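Local coordinates for protein sugar kinase MJ0406 (Methanococcus jannaschii, PDB 2C4E) that phosphorylates a broad range of nucleosides to their monophosphates, preferring inosine, guanosine and cytidine, with ATP as the best phosphate donor, at residues 55-60 with 253-258. Sequence-based numbering, arbitrary orientation.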
ATOM      1  N   LEU A  55     -22.554 -18.896  10.055  1.00 22.95           N
ATOM      2  CA  LEU A  55     -22.930 -20.190  10.651  1.00 23.00           C
ATOM      3  C   LEU A  55     -24.196 -20.141  11.521  1.00 23.16           C
ATOM      4  O   LEU A  55     -24.556 -21.132  12.147  1.00 23.91           O
ATOM      5  CB  LEU A  55     -21.765 -20.762  11.463  1.00 23.05           C
ATOM      6  CG  LEU A  55     -20.544 -21.121  10.615  1.00 22.43           C
ATOM      7  CD1 LEU A  55     -19.346 -21.400  11.497  1.00 22.04           C
ATOM      8  CD2 LEU A  55     -20.844 -22.281   9.689  1.00 22.31           C
ATOM      9  N   GLY A  56     -24.857 -18.993  11.575  1.00 23.51           N
ATOM     10  CA  GLY A  56     -26.132 -18.868  12.259  1.00 23.79           C
ATOM     11  C   GLY A  56     -26.034 -18.551  13.734  1.00 23.86           C
ATOM     12  O   GLY A  56     -26.961 -18.836  14.488  1.00 25.15           O
ATOM     13  N   VAL A  57     -24.917 -17.964  14.153  1.00 23.83           N
ATOM     14  CA  VAL A  57     -24.716 -17.578  15.545  1.00 23.79           C
ATOM     15  C   VAL A  57     -24.542 -16.078  15.567  1.00 23.64           C
ATOM     16  O   VAL A  57     -23.842 -15.518  14.727  1.00 23.68           O
ATOM     17  CB  VAL A  57     -23.513 -18.300  16.174  1.00 23.79           C
ATOM     18  CG1 VAL A  57     -23.198 -17.726  17.567  1.00 23.28           C
ATOM     19  CG2 VAL A  57     -23.788 -19.796  16.226  1.00 24.78           C
ATOM     20  N   ASN A  58     -25.220 -15.418  16.495  1.00 23.59           N
ATOM     21  CA  ASN A  58     -25.205 -13.970  16.529  1.00 24.39           C
ATOM     22  C   ASN A  58     -23.857 -13.528  17.033  1.00 23.98           C
ATOM     23  O   ASN A  58     -23.365 -14.070  18.006  1.00 25.72           O
ATOM     24  CB  ASN A  58     -26.326 -13.436  17.419  1.00 24.77           C
ATOM     25  CG  ASN A  58     -27.696 -13.677  16.823  1.00 27.48           C
ATOM     26  OD1 ASN A  58     -27.913 -13.456  15.635  1.00 32.56           O
ATOM     27  ND2 ASN A  58     -28.622 -14.153  17.639  1.00 31.10           N
ATOM     28  N   SER A  59     -23.216 -12.613  16.323  1.00 23.69           N
ATOM     29  CA  SER A  59     -21.935 -12.097  16.756  1.00 23.35           C
ATOM     30  C   SER A  59     -21.990 -10.592  16.894  1.00 22.69           C
ATOM     31  O   SER A  59     -22.853  -9.913  16.335  1.00 22.61           O
ATOM     32  CB  SER A  59     -20.809 -12.508  15.801  1.00 23.20           C
ATOM     33  OG  SER A  59     -21.015 -12.004  14.500  1.00 23.37           O
ATOM     34  N   GLU A  60     -21.066 -10.083  17.681  1.00 22.22           N
ATOM     35  CA  GLU A  60     -20.884  -8.658  17.832  1.00 22.59           C
ATOM     36  C   GLU A  60     -19.399  -8.389  17.717  1.00 22.37           C
ATOM     37  O   GLU A  60     -18.583  -9.241  18.033  1.00 22.65           O
ATOM     38  CB  GLU A  60     -21.453  -8.155  19.165  1.00 23.22           C
ATOM     39  CG  GLU A  60     -20.808  -8.679  20.439  1.00 24.78           C
ATOM     40  CD  GLU A  60     -21.404  -8.044  21.702  1.00 27.82           C
ATOM     41  OE1 GLU A  60     -22.506  -7.472  21.622  1.00 28.36           O
ATOM     42  OE2 GLU A  60     -20.772  -8.117  22.786  1.00 27.21           O
ATOM     43  N   PHE A 253     -15.370 -23.466  15.189  1.00 19.94           N
ATOM     44  CA  PHE A 253     -15.193 -24.120  16.482  1.00 19.78           C
ATOM     45  C   PHE A 253     -16.078 -23.465  17.544  1.00 20.13           C
ATOM     46  O   PHE A 253     -16.790 -24.120  18.271  1.00 19.94           O
ATOM     47  CB  PHE A 253     -13.729 -24.031  16.896  1.00 20.55           C
ATOM     48  CG  PHE A 253     -13.374 -24.877  18.078  1.00 21.28           C
ATOM     49  CD1 PHE A 253     -12.660 -26.047  17.899  1.00 22.51           C
ATOM     50  CD2 PHE A 253     -13.718 -24.494  19.367  1.00 22.44           C
ATOM     51  CE1 PHE A 253     -12.335 -26.841  18.971  1.00 23.10           C
ATOM     52  CE2 PHE A 253     -13.383 -25.297  20.449  1.00 23.29           C
ATOM     53  CZ  PHE A 253     -12.675 -26.470  20.232  1.00 21.89           C
ATOM     54  N   LEU A 254     -15.994 -22.146  17.630  1.00 19.99           N
ATOM     55  CA  LEU A 254     -16.736 -21.387  18.636  1.00 20.50           C
ATOM     56  C   LEU A 254     -18.243 -21.382  18.352  1.00 20.27           C
ATOM     57  O   LEU A 254     -19.050 -21.416  19.276  1.00 19.86           O
ATOM     58  CB  LEU A 254     -16.208 -19.957  18.681  1.00 20.67           C
ATOM     59  CG  LEU A 254     -14.750 -19.845  19.122  1.00 21.28           C
ATOM     60  CD1 LEU A 254     -14.290 -18.408  18.981  1.00 23.65           C
ATOM     61  CD2 LEU A 254     -14.593 -20.313  20.562  1.00 21.54           C
ATOM     62  N   SER A 255     -18.623 -21.368  17.082  1.00 20.27           N
ATOM     63  CA  SER A 255     -20.038 -21.438  16.717  1.00 20.37           C
ATOM     64  C   SER A 255     -20.642 -22.771  17.154  1.00 20.28           C
ATOM     65  O   SER A 255     -21.738 -22.829  17.722  1.00 20.04           O
ATOM     66  CB  SER A 255     -20.237 -21.238  15.211  1.00 20.86           C
ATOM     67  OG  SER A 255     -19.882 -19.919  14.811  1.00 21.15           O
ATOM     68  N   ALA A 256     -19.916 -23.848  16.870  1.00 20.16           N
ATOM     69  CA  ALA A 256     -20.315 -25.183  17.287  1.00 19.47           C
ATOM     70  C   ALA A 256     -20.397 -25.266  18.793  1.00 19.86           C
ATOM     71  O   ALA A 256     -21.309 -25.884  19.344  1.00 19.40           O
ATOM     72  CB  ALA A 256     -19.352 -26.204  16.763  1.00 19.00           C
ATOM     73  N   TYR A 257     -19.465 -24.618  19.483  1.00 19.42           N
ATOM     74  CA  TYR A 257     -19.501 -24.658  20.927  1.00 20.22           C
ATOM     75  C   TYR A 257     -20.770 -24.010  21.473  1.00 20.61           C
ATOM     76  O   TYR A 257     -21.462 -24.604  22.332  1.00 21.64           O
ATOM     77  CB  TYR A 257     -18.246 -24.036  21.544  1.00 20.40           C
ATOM     78  CG  TYR A 257     -18.212 -24.282  23.016  1.00 21.55           C
ATOM     79  CD1 TYR A 257     -17.670 -25.449  23.518  1.00 25.72           C
ATOM     80  CD2 TYR A 257     -18.779 -23.380  23.907  1.00 22.42           C
ATOM     81  CE1 TYR A 257     -17.658 -25.706  24.884  1.00 27.42           C
ATOM     82  CE2 TYR A 257     -18.763 -23.619  25.261  1.00 24.80           C
ATOM     83  CZ  TYR A 257     -18.209 -24.787  25.743  1.00 26.27           C
ATOM     84  OH  TYR A 257     -18.198 -25.039  27.102  1.00 29.40           O
ATOM     85  N   VAL A 258     -21.099 -22.820  20.976  1.00 21.41           N
ATOM     86  CA  VAL A 258     -22.308 -22.107  21.394  1.00 22.32           C
ATOM     87  C   VAL A 258     -23.547 -22.900  21.035  1.00 22.26           C
ATOM     88  O   VAL A 258     -24.562 -22.887  21.776  1.00 21.99           O
ATOM     89  CB  VAL A 258     -22.349 -20.666  20.803  1.00 22.89           C
ATOM     90  CG1 VAL A 258     -23.733 -20.000  20.985  1.00 25.63           C
ATOM     91  CG2 VAL A 258     -21.257 -19.842  21.456  1.00 23.90           C
TER
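Leu55 and Val57 close over Ser255 from the turn that joins helix 44-54 to edge strand 58-62, a turn-on-helix packing in the ribokinase fold and a worked example of a small helical residue received between two branched side chains. CD1 of Leu55 lies 3.8 Å from CB of Ser255 and 3.7 Å from its OG. From the other branched residue, CG2 of Val57 rests 4.0 Å from the same CB and equally near the carbonyl O of Ser255, while CG1, anti to the backbone N (chi1 172°), turns to Val258. No hydrogen bond spans the two segments; the fit is made by van der Waals contact, in part of methyl groups against oxygens. The hydroxyl of Ser255 is satisfied within its own helix by the carbonyl O of Ala251, one turn back, which probably makes its burial against the carbons of Leu55 tolerable. Behind this shell, Ile52 of helix 44-54 touches both Val57 and Ser255. Gly56, at positive phi (87°), is where a Schellman motif closes that helix, with two bonds back into its last turn. Just past helix 245-258, NZ of Lys259 donates a hydrogen bond to the carbonyl O of Leu55. The last turn of that helix, whose earlier part carries the proposed transition-state stabiliser Arg250, packs here, where CG1 of Val57 and CG1 of Val258 meet at 4.1 Å.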